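Local coordinates for protein acyl-CoA dehydrogenase (PDB 3PFD) that probably catalyses the FAD-dependent oxidation of saturated acyl-CoA thioesters to 2,3-dehydroacyl-CoA in fatty acid metabolism, at residues R256-G260 and S330-K334; K105-G110 and T251-T255; A29-L33 and A58-F64; A34-A39 and E89-D94. All blocks are in the same frame, centred on the assembly; numbering follows the deposited sequence.

Contact 1: R256-G260 and S330-K334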
loop_
_atom_site.group_PDB
_atom_site.type_symbol
_atom_site.label_atom_id
_atom_site.label_comp_id
_atom_site.label_asym_id
_atom_site.label_seq_id
_atom_site.Cartn_x
_atom_site.Cartn_y
_atom_site.Cartn_z
ATOM N N ARG C 256 13.810 -19.868 -8.355
ATOM C CA ARG C 256 12.943 -18.772 -7.919
ATOM C C ARG C 256 13.319 -17.397 -8.487
ATOM O O ARG C 256 12.436 -16.657 -8.899
ATOM C CB ARG C 256 12.828 -18.729 -6.400
ATOM C CG ARG C 256 11.658 -19.546 -5.926
ATOM C CD ARG C 256 11.697 -19.844 -4.439
ATOM N NE ARG C 256 10.547 -20.675 -4.086
ATOM C CZ ARG C 256 10.521 -21.540 -3.075
ATOM N NH1 ARG C 256 11.609 -21.703 -2.304
ATOM N NH2 ARG C 256 9.410 -22.249 -2.852
ATOM N N PRO C 257 14.627 -17.068 -8.533
ATOM C CA PRO C 257 14.996 -15.755 -9.095
ATOM C C PRO C 257 14.616 -15.592 -10.561
ATOM O O PRO C 257 14.397 -14.457 -11.007
ATOM C CB PRO C 257 16.524 -15.694 -8.908
ATOM C CG PRO C 257 16.820 -16.670 -7.767
ATOM C CD PRO C 257 15.794 -17.786 -7.966
ATOM N N THR C 258 14.542 -16.704 -11.316
ATOM C CA THR C 258 14.197 -16.634 -12.748
ATOM C C THR C 258 12.729 -16.237 -12.934
ATOM O O THR C 258 12.391 -15.531 -13.865
ATOM C CB THR C 258 14.540 -17.937 -13.524
ATOM O OG1 THR C 258 13.645 -18.981 -13.145
ATOM C CG2 THR C 258 15.998 -18.377 -13.259
ATOM N N ILE C 259 11.866 -16.648 -12.009
ATOM C CA ILE C 259 10.490 -16.160 -12.015
ATOM C C ILE C 259 10.435 -14.695 -11.558
ATOM O O ILE C 259 9.652 -13.909 -12.068
ATOM C CB ILE C 259 9.548 -17.065 -11.201
ATOM C CG1 ILE C 259 9.501 -18.481 -11.828
ATOM C CG2 ILE C 259 8.138 -16.454 -11.112
ATOM C CD1 ILE C 259 9.174 -18.532 -13.325
ATOM N N GLY C 260 11.298 -14.316 -10.635
ATOM C CA GLY C 260 11.511 -12.888 -10.368
ATOM C C GLY C 260 11.878 -12.146 -11.643
ATOM O O GLY C 260 11.309 -11.073 -11.951
ATOM N N SER C 330 16.426 -15.830 -2.348
ATOM C CA SER C 330 15.737 -16.316 -3.550
ATOM C C SER C 330 14.197 -16.158 -3.435
ATOM O O SER C 330 13.561 -15.704 -4.388
ATOM C CB SER C 330 16.185 -17.721 -3.960
ATOM O OG SER C 330 15.581 -18.704 -3.167
ATOM N N ALA C 331 13.646 -16.464 -2.249
ATOM C CA ALA C 331 12.216 -16.247 -1.925
ATOM C C ALA C 331 11.872 -14.758 -1.989
ATOM O O ALA C 331 10.852 -14.383 -2.564
ATOM C CB ALA C 331 11.874 -16.801 -0.546
ATOM N N ALA C 332 12.720 -13.923 -1.381
ATOM C CA ALA C 332 12.557 -12.461 -1.420
ATOM C C ALA C 332 12.476 -11.927 -2.842
ATOM O O ALA C 332 11.572 -11.164 -3.164
ATOM C CB ALA C 332 13.715 -11.731 -0.644
ATOM N N SER C 333 13.425 -12.325 -3.680
ATOM C CA SER C 333 13.534 -11.778 -5.034
ATOM C C SER C 333 12.346 -12.155 -5.919
ATOM O O SER C 333 11.838 -11.328 -6.699
ATOM C CB SER C 333 14.839 -12.219 -5.697
ATOM O OG SER C 333 14.789 -13.567 -6.111
ATOM N N LYS C 334 11.886 -13.392 -5.761
ATOM C CA LYS C 334 10.705 -13.865 -6.475
ATOM C C LYS C 334 9.417 -13.169 -5.946
ATOM O O LYS C 334 8.607 -12.652 -6.742
ATOM C CB LYS C 334 10.619 -15.403 -6.411
ATOM C CG LYS C 334 9.536 -16.078 -7.343
ATOM C CD LYS C 334 8.135 -15.993 -6.701
ATOM C CE LYS C 334 7.147 -16.998 -7.273
ATOM N NZ LYS C 334 5.738 -16.736 -6.772
#
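Arg256, in the first turn of helix 256-280, lays its aliphatic stem over the start of segment 330-334: CB lies 3.7 Å from Ser330 O, and CD passes 4.4 Å from Ala331 CA. Ala331, with only a methyl, lets the arginine come this near. Arg256 O sits 3.3 Å from Lys334 CB, while Arg256 NE bonds beyond the pair to the carbonyl of Glu377. Lacking an amide hydrogen, Pro257 costs no helix bond in a first turn; its ring meets Ser330, CG to CB at 4.0 Å, while its CA is 3.7 Å from Ser333 OG. That hydroxyl returns its hydrogen to Ser330 O (OG to O 3.0 Å), so it can be buried. The two segments run nearly parallel, at 19° with axes 7.7 Å apart, as neighbours in the C-terminal helical domain of the acyl-CoA dehydrogenase fold, with the Arg256 side chain about 8 Å from the bound reduced FAD. Ile259 offers its CB to Lys334 CG at 4.0 Å, and Lys334 NZ runs on to hydrogen-bond the carbonyls of Thr373 and Gly378 and the side chain of Asn380. The closest CA atoms are those of Gly260 and Lys334, 4.1 Å apart, and a CB on Gly260 would stand a tight 3.1 Å from Ser333 O.

Contact 2: K105-G110 and T251-T255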
loop_
_atom_site.group_PDB
_atom_site.type_symbol
_atom_site.label_atom_id
_atom_site.label_comp_id
_atom_site.label_asym_id
_atom_site.label_seq_id
_atom_site.Cartn_x
_atom_site.Cartn_y
_atom_site.Cartn_z
ATOM N N LYS C 105 15.020 -24.562 -17.597
ATOM C CA LYS C 105 15.835 -24.542 -16.407
ATOM C C LYS C 105 15.157 -25.309 -15.256
ATOM O O LYS C 105 15.771 -26.171 -14.658
ATOM C CB LYS C 105 16.211 -23.098 -16.000
ATOM C CG LYS C 105 17.511 -23.078 -15.206
ATOM C CD LYS C 105 17.702 -21.905 -14.278
ATOM C CE LYS C 105 18.891 -22.257 -13.366
ATOM N NZ LYS C 105 19.488 -21.075 -12.753
ATOM N N LEU C 106 13.897 -24.999 -14.954
ATOM C CA LEU C 106 13.130 -25.729 -13.931
ATOM C C LEU C 106 13.195 -27.261 -14.103
ATOM O O LEU C 106 13.440 -27.973 -13.126
ATOM C CB LEU C 106 11.657 -25.268 -13.912
ATOM C CG LEU C 106 10.793 -25.690 -12.708
ATOM C CD1 LEU C 106 11.387 -25.162 -11.391
ATOM C CD2 LEU C 106 9.330 -25.239 -12.851
ATOM N N GLY C 107 12.985 -27.752 -15.335
ATOM C CA GLY C 107 12.941 -29.209 -15.627
ATOM C C GLY C 107 14.294 -29.911 -15.709
ATOM O O GLY C 107 14.360 -31.140 -15.941
ATOM N N THR C 108 15.378 -29.151 -15.541
ATOM C CA THR C 108 16.725 -29.754 -15.607
ATOM C C THR C 108 17.598 -29.510 -14.388
ATOM O O THR C 108 18.622 -30.171 -14.234
ATOM C CB THR C 108 17.532 -29.382 -16.881
ATOM O OG1 THR C 108 17.620 -27.954 -17.022
ATOM C CG2 THR C 108 16.924 -30.017 -18.097
ATOM N N MET C 109 17.190 -28.581 -13.527
ATOM C CA MET C 109 18.064 -28.111 -12.452
ATOM C C MET C 109 18.351 -29.191 -11.387
ATOM O O MET C 109 19.485 -29.328 -10.952
ATOM C CB MET C 109 17.506 -26.842 -11.816
ATOM C CG MET C 109 18.566 -25.920 -11.223
ATOM S SD MET C 109 19.965 -25.633 -12.341
ATOM C CE MET C 109 21.187 -25.208 -11.094
ATOM N N GLY C 110 17.315 -29.929 -10.975
ATOM C CA GLY C 110 17.456 -31.089 -10.091
ATOM C C GLY C 110 18.486 -32.076 -10.624
ATOM O O GLY C 110 19.366 -32.553 -9.886
ATOM N N THR C 251 16.260 -27.174 -6.038
ATOM C CA THR C 251 15.927 -26.691 -7.380
ATOM C C THR C 251 15.328 -25.286 -7.301
ATOM O O THR C 251 15.802 -24.366 -7.968
ATOM C CB THR C 251 14.940 -27.648 -8.095
ATOM O OG1 THR C 251 15.572 -28.914 -8.300
ATOM C CG2 THR C 251 14.466 -27.097 -9.457
ATOM N N LEU C 252 14.309 -25.129 -6.453
ATOM C CA LEU C 252 13.615 -23.834 -6.270
ATOM C C LEU C 252 14.556 -22.711 -5.819
ATOM O O LEU C 252 14.419 -21.572 -6.268
ATOM C CB LEU C 252 12.438 -23.992 -5.308
ATOM C CG LEU C 252 11.261 -24.858 -5.790
ATOM C CD1 LEU C 252 10.312 -25.132 -4.628
ATOM C CD2 LEU C 252 10.511 -24.197 -6.968
ATOM N N ASP C 253 15.519 -23.034 -4.955
ATOM C CA ASP C 253 16.569 -22.085 -4.563
ATOM C C ASP C 253 17.274 -21.505 -5.781
ATOM O O ASP C 253 17.581 -20.290 -5.831
ATOM C CB ASP C 253 17.643 -22.765 -3.705
ATOM C CG ASP C 253 17.268 -22.852 -2.229
ATOM O OD1 ASP C 253 16.337 -22.131 -1.797
ATOM O OD2 ASP C 253 17.926 -23.654 -1.512
ATOM N N HIS C 254 17.539 -22.376 -6.752
ATOM C CA HIS C 254 18.229 -21.978 -7.966
ATOM C C HIS C 254 17.305 -21.543 -9.107
ATOM O O HIS C 254 17.797 -21.276 -10.215
ATOM C CB HIS C 254 19.149 -23.109 -8.437
ATOM C CG HIS C 254 20.254 -23.409 -7.473
ATOM N ND1 HIS C 254 21.513 -22.860 -7.590
ATOM C CD2 HIS C 254 20.277 -24.168 -6.353
ATOM C CE1 HIS C 254 22.274 -23.295 -6.603
ATOM N NE2 HIS C 254 21.549 -24.087 -5.835
ATOM N N THR C 255 15.985 -21.527 -8.891
ATOM C CA THR C 255 15.088 -21.151 -9.993
ATOM C C THR C 255 14.118 -20.019 -9.640
ATOM O O THR C 255 13.675 -19.280 -10.522
ATOM C CB THR C 255 14.293 -22.352 -10.581
ATOM O OG1 THR C 255 13.407 -22.871 -9.590
ATOM C CG2 THR C 255 15.238 -23.477 -11.090
#
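Fully extended, with all four chi angles in t wells, Lys105 spans the gap to the other segment and donates from NZ to His254 O at 3.1 Å. That carbonyl lies in the turn toward helix 256-280, and a long cationic side chain is well suited to reach it. Leu106 starts sideways, but its t, p rotamer brings CD1 within 3.5 Å of Thr255 OG1 and 4.1 Å of Thr251 CG2. Thr251 adopts m, with CG2 3.9 Å from Met109 CB and OG1 bonded back to Thr247 O, one turn earlier; a threonine thus shows a methyl and satisfies its own hydroxyl. The contact joins helix 95-114 of the N-terminal helical domain to the last turn of helix 244-253 and the link to helix 256-280 in the C-terminal one. The Leu106 side chain is about 5 Å from the bound reduced FAD. Thr255, at the N-cap position of the next helix, makes no cap with its side chain: in rotamer p its OG1 bonds Glu377, and CG2 packs 4.1 Å from Met109 CB. Flexible and unbranched, Met109 bends at chi2 (p) and brings CE to 4.0 Å from His254 CB. Gly110 CA lies just 5.4 Å from Thr251 CA.

Contact 3: A29-L33 and A58-F64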
loop_
_atom_site.group_PDB
_atom_site.type_symbol
_atom_site.label_atom_id
_atom_site.label_comp_id
_atom_site.label_asym_id
_atom_site.label_seq_id
_atom_site.Cartn_x
_atom_site.Cartn_y
_atom_site.Cartn_z
ATOM N N ALA C 29 21.445 -8.452 -27.708
ATOM C CA ALA C 29 21.151 -9.584 -28.587
ATOM C C ALA C 29 19.805 -10.248 -28.297
ATOM O O ALA C 29 19.045 -10.514 -29.225
ATOM C CB ALA C 29 22.267 -10.616 -28.521
ATOM N N ILE C 30 19.509 -10.536 -27.024
ATOM C CA ILE C 30 18.213 -11.145 -26.696
ATOM C C ILE C 30 17.040 -10.208 -26.907
ATOM O O ILE C 30 16.007 -10.646 -27.380
ATOM C CB ILE C 30 18.135 -11.829 -25.294
ATOM C CG1 ILE C 30 16.797 -12.558 -25.135
ATOM C CG2 ILE C 30 18.357 -10.848 -24.175
ATOM C CD1 ILE C 30 16.548 -13.659 -26.183
ATOM N N ARG C 31 17.205 -8.922 -26.587
ATOM C CA ARG C 31 16.161 -7.932 -26.877
ATOM C C ARG C 31 15.840 -7.846 -28.361
ATOM O O ARG C 31 14.679 -7.713 -28.730
ATOM C CB ARG C 31 16.525 -6.528 -26.382
ATOM C CG ARG C 31 15.382 -5.518 -26.624
ATOM C CD ARG C 31 15.565 -4.221 -25.907
ATOM N NE ARG C 31 15.177 -4.370 -24.500
ATOM C CZ ARG C 31 14.968 -3.361 -23.654
ATOM N NH1 ARG C 31 15.109 -2.094 -24.054
ATOM N NH2 ARG C 31 14.615 -3.623 -22.404
ATOM N N ALA C 32 16.868 -7.874 -29.210
ATOM C CA ALA C 32 16.652 -7.767 -30.666
ATOM C C ALA C 32 15.876 -8.976 -31.170
ATOM O O ALA C 32 14.904 -8.832 -31.899
ATOM C CB ALA C 32 17.974 -7.606 -31.418
ATOM N N LEU C 33 16.276 -10.165 -30.739
ATOM C CA LEU C 33 15.548 -11.375 -31.091
ATOM C C LEU C 33 14.111 -11.337 -30.568
ATOM O O LEU C 33 13.178 -11.650 -31.303
ATOM C CB LEU C 33 16.269 -12.607 -30.555
ATOM C CG LEU C 33 15.690 -13.917 -31.082
ATOM C CD1 LEU C 33 16.828 -14.845 -31.348
ATOM C CD2 LEU C 33 14.672 -14.550 -30.134
ATOM N N ALA C 58 12.985 -19.523 -32.971
ATOM C CA ALA C 58 13.966 -18.448 -32.887
ATOM C C ALA C 58 14.925 -18.662 -31.711
ATOM O O ALA C 58 16.138 -18.493 -31.850
ATOM C CB ALA C 58 13.259 -17.111 -32.774
ATOM N N LEU C 59 14.377 -19.053 -30.564
ATOM C CA LEU C 59 15.196 -19.289 -29.381
ATOM C C LEU C 59 16.134 -20.482 -29.602
ATOM O O LEU C 59 17.322 -20.369 -29.331
ATOM C CB LEU C 59 14.330 -19.433 -28.109
ATOM C CG LEU C 59 13.586 -18.168 -27.612
ATOM C CD1 LEU C 59 12.489 -18.502 -26.588
ATOM C CD2 LEU C 59 14.523 -17.091 -27.026
ATOM N N ASN C 60 15.595 -21.592 -30.125
ATOM C CA ASN C 60 16.355 -22.813 -30.406
ATOM C C ASN C 60 17.498 -22.570 -31.394
ATOM O O ASN C 60 18.632 -23.019 -31.167
ATOM C CB ASN C 60 15.441 -23.928 -30.976
ATOM C CG ASN C 60 14.629 -24.655 -29.907
ATOM O OD1 ASN C 60 14.926 -24.596 -28.709
ATOM N ND2 ASN C 60 13.596 -25.358 -30.347
ATOM N N SER C 61 17.203 -21.874 -32.491
ATOM C CA SER C 61 18.197 -21.693 -33.546
ATOM C C SER C 61 19.238 -20.600 -33.253
ATOM O O SER C 61 20.342 -20.649 -33.774
ATOM C CB SER C 61 17.536 -21.512 -34.918
ATOM O OG SER C 61 16.962 -20.226 -35.061
ATOM N N SER C 62 18.910 -19.625 -32.412
ATOM C CA SER C 62 19.925 -18.673 -31.985
ATOM C C SER C 62 20.613 -19.123 -30.678
ATOM O O SER C 62 21.444 -18.397 -30.136
ATOM C CB SER C 62 19.333 -17.287 -31.830
ATOM O OG SER C 62 18.497 -17.266 -30.679
ATOM N N GLY C 63 20.263 -20.318 -30.189
ATOM C CA GLY C 63 20.867 -20.887 -28.984
ATOM C C GLY C 63 20.526 -20.167 -27.686
ATOM O O GLY C 63 21.327 -20.155 -26.774
ATOM N N PHE C 64 19.338 -19.572 -27.612
ATOM C CA PHE C 64 18.890 -18.861 -26.409
ATOM C C PHE C 64 17.918 -19.638 -25.518
ATOM O O PHE C 64 17.438 -19.106 -24.517
ATOM C CB PHE C 64 18.296 -17.490 -26.768
ATOM C CG PHE C 64 19.324 -16.407 -26.889
ATOM C CD1 PHE C 64 20.036 -15.974 -25.771
ATOM C CD2 PHE C 64 19.595 -15.817 -28.118
ATOM C CE1 PHE C 64 20.999 -14.982 -25.882
ATOM C CE2 PHE C 64 20.548 -14.816 -28.228
ATOM C CZ PHE C 64 21.255 -14.400 -27.105
#
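Leu33 is the main bump on segment 29-33. It projects toward the end of helix 53-61 and settles in a hollow lined by Ala58, Leu59, Ser62 and Phe64. Its CD2 rests 3.9 Å from Ala58 CB and 4.0 Å from Leu59 CD2, while CD1 presses against Ser62 OG at a tight 3.0 Å. With only a methyl at Ala58, the hollow is deep enough to take the branched end of Leu33, and Ser62 gives its hydroxyl hydrogen to Ala58 O (OG to O 2.9 Å). In the other direction the flat ring of Phe64 fits against the helix one turn earlier. Ile30 sends CD1 over one ring face, 4.2 Å from the centroid and 19° off the normal, a CH-pi contact, and the same methyl reaches Leu59 CD2 at 4.1 Å. Ala29, small and solvent-exposed, touches the ring with CB 4.2 Å from Phe64 CZ. The phenyl can turn back because the chain leaves helical geometry at Gly63, whose positive phi suits glycine; Phe64 N bonds Leu59 O at 2.8 Å, and Gly63 N bonds Asn60 O weakly at 3.3 Å. Such a Schellman motif closes a helix, here one packed on helix 24-47 in the all-helical N-terminal domain of the acyl-CoA dehydrogenase family.

Contact 4: A34-A39 and E89-D94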
loop_
_atom_site.group_PDB
_atom_site.type_symbol
_atom_site.label_atom_id
_atom_site.label_comp_id
_atom_site.label_asym_id
_atom_site.label_seq_id
_atom_site.Cartn_x
_atom_site.Cartn_y
_atom_site.Cartn_z
ATOM N N ALA C 34 13.930 -10.952 -29.304
ATOM C CA ALA C 34 12.589 -10.890 -28.759
ATOM C C ALA C 34 11.717 -9.897 -29.526
ATOM O O ALA C 34 10.599 -10.230 -29.905
ATOM C CB ALA C 34 12.605 -10.591 -27.286
ATOM N N GLU C 35 12.228 -8.699 -29.792
ATOM C CA GLU C 35 11.417 -7.669 -30.447
ATOM C C GLU C 35 11.115 -8.009 -31.917
ATOM O O GLU C 35 10.027 -7.732 -32.415
ATOM C CB GLU C 35 12.051 -6.281 -30.294
ATOM C CG GLU C 35 11.666 -5.612 -28.953
ATOM C CD GLU C 35 12.354 -4.286 -28.708
ATOM O OE1 GLU C 35 13.182 -3.869 -29.544
ATOM O OE2 GLU C 35 12.073 -3.646 -27.666
ATOM N N LYS C 36 12.073 -8.636 -32.589
ATOM C CA LYS C 36 11.939 -8.966 -34.001
ATOM C C LYS C 36 11.171 -10.271 -34.216
ATOM O O LYS C 36 10.265 -10.318 -35.038
ATOM C CB LYS C 36 13.318 -9.043 -34.691
ATOM C CG LYS C 36 14.072 -7.711 -34.799
ATOM C CD LYS C 36 15.523 -7.944 -35.292
ATOM C CE LYS C 36 16.295 -6.638 -35.526
ATOM N NZ LYS C 36 17.760 -6.880 -35.705
ATOM N N GLU C 37 11.542 -11.313 -33.474
ATOM C CA GLU C 37 11.074 -12.683 -33.745
ATOM C C GLU C 37 9.974 -13.206 -32.815
ATOM O O GLU C 37 9.297 -14.188 -33.145
ATOM C CB GLU C 37 12.247 -13.671 -33.716
ATOM C CG GLU C 37 13.420 -13.335 -34.643
ATOM C CD GLU C 37 13.104 -13.474 -36.140
ATOM O OE1 GLU C 37 12.093 -14.130 -36.513
ATOM O OE2 GLU C 37 13.891 -12.919 -36.948
ATOM N N ILE C 38 9.788 -12.573 -31.658
ATOM C CA ILE C 38 8.826 -13.079 -30.679
ATOM C C ILE C 38 7.608 -12.145 -30.496
ATOM O O ILE C 38 6.468 -12.607 -30.506
ATOM C CB ILE C 38 9.518 -13.324 -29.304
ATOM C CG1 ILE C 38 10.653 -14.363 -29.447
ATOM C CG2 ILE C 38 8.497 -13.761 -28.226
ATOM C CD1 ILE C 38 11.472 -14.527 -28.146
ATOM N N ALA C 39 7.863 -10.852 -30.296
ATOM C CA ALA C 39 6.811 -9.848 -30.099
ATOM C C ALA C 39 5.669 -9.842 -31.131
ATOM O O ALA C 39 4.518 -9.630 -30.730
ATOM C CB ALA C 39 7.409 -8.397 -29.942
ATOM N N GLU C 89 14.104 -10.586 -20.712
ATOM C CA GLU C 89 13.931 -9.901 -21.996
ATOM C C GLU C 89 12.865 -10.570 -22.871
ATOM O O GLU C 89 12.167 -9.897 -23.666
ATOM C CB GLU C 89 15.261 -9.770 -22.744
ATOM C CG GLU C 89 16.204 -8.701 -22.139
ATOM C CD GLU C 89 15.649 -7.269 -22.235
ATOM O OE1 GLU C 89 14.848 -6.987 -23.136
ATOM O OE2 GLU C 89 15.998 -6.427 -21.390
ATOM N N VAL C 90 12.731 -11.884 -22.734
ATOM C CA VAL C 90 11.679 -12.584 -23.462
ATOM C C VAL C 90 10.327 -12.226 -22.796
ATOM O O VAL C 90 9.377 -11.916 -23.489
ATOM C CB VAL C 90 11.918 -14.131 -23.585
ATOM C CG1 VAL C 90 10.764 -14.817 -24.324
ATOM C CG2 VAL C 90 13.189 -14.424 -24.357
ATOM N N ALA C 91 10.270 -12.207 -21.461
ATOM C CA ALA C 91 8.993 -11.960 -20.754
ATOM C C ALA C 91 8.435 -10.554 -20.993
ATOM O O ALA C 91 7.201 -10.325 -20.945
ATOM C CB ALA C 91 9.164 -12.205 -19.258
ATOM N N ARG C 92 9.359 -9.625 -21.226
ATOM C CA ARG C 92 9.056 -8.249 -21.611
ATOM C C ARG C 92 8.131 -8.191 -22.819
ATOM O O ARG C 92 7.362 -7.219 -22.947
ATOM C CB ARG C 92 10.365 -7.500 -21.935
ATOM C CG ARG C 92 10.263 -5.987 -22.104
ATOM C CD ARG C 92 11.649 -5.335 -22.154
ATOM N NE ARG C 92 11.534 -3.994 -22.711
ATOM C CZ ARG C 92 11.536 -3.707 -24.020
ATOM N NH1 ARG C 92 11.732 -4.660 -24.943
ATOM N NH2 ARG C 92 11.374 -2.439 -24.412
ATOM N N VAL C 93 8.224 -9.170 -23.725
ATOM C CA VAL C 93 7.346 -9.157 -24.916
ATOM C C VAL C 93 6.323 -10.304 -24.957
ATOM O O VAL C 93 5.254 -10.181 -25.598
ATOM C CB VAL C 93 8.126 -9.059 -26.264
ATOM C CG1 VAL C 93 9.023 -7.775 -26.329
ATOM C CG2 VAL C 93 8.952 -10.328 -26.548
ATOM N N ASP C 94 6.629 -11.409 -24.266
ATOM C CA ASP C 94 5.714 -12.540 -24.285
ATOM C C ASP C 94 6.031 -13.500 -23.161
ATOM O O ASP C 94 7.038 -14.209 -23.193
ATOM C CB ASP C 94 5.812 -13.245 -25.635
ATOM C CG ASP C 94 4.915 -14.429 -25.747
ATOM O OD1 ASP C 94 4.621 -15.085 -24.716
ATOM O OD2 ASP C 94 4.544 -14.740 -26.893
HETATM O O HOH W 1 5.397 -15.115 -29.336
#
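Val93 fills the centre, its branches wedged among three side chains of helix 24-47: CG2 lies 3.7 Å from Ala34 CB and 3.8 Å from Ile38 CG2, and CB 3.8 Å from Ala39 CB. Small alanines bring the backbones near (Ala34 and Val90 CA atoms 5.6 Å apart), while the longer Ile38 extends CD1 to Val90 CG1 at 3.9 Å. The wider pi-type turn at 34-38 is marked by Ala39 N bonding Ala34 O at 2.8 Å. Further out, Asp94 sets CB 3.8 Å from Ile38 CG2, and a water bridges the segments, donating to Ile38 O at 3.0 Å and to Asp94 OD2 at 2.6 Å. At the polar edge Arg92 NH1 forms a salt bridge with Glu35 OE2 at 2.9 Å; long side chains let these charges meet, and Arg92 also pairs with Asp272 of helix 256-280. Asp94 OD1 accepts from Ala97 N, the N-cap bond of helix 95-114, where the chain turns from helix 80-91 into helix 95-114, within the N-terminal helical domain of the acyl-CoA dehydrogenase fold.

In the fold
Contacts 3 and 4 share helix 24-47 in the N-terminal domain; their centres lie 10 Å apart, they touch through the Arg31–Glu89 salt bridge, and their segments alternate along the chain, interlocking helices 24-47, 53-61 and 80-91. Helix 95-114, which follows 80-91, carries the first half of contact 2, whose second half lies 141 residues later, past the strands of the middle domain, so that it ties the N-terminal helices to the C-terminal ones. Contact 1 comes last, within the C-terminal domain, touching contact 2 with centres 12 Å apart. Contacts 1 and 2 lie close to the flavin; contacts 3 and 4, with centres 21 to 23 Å from theirs, build the outer part of the N-terminal bundle.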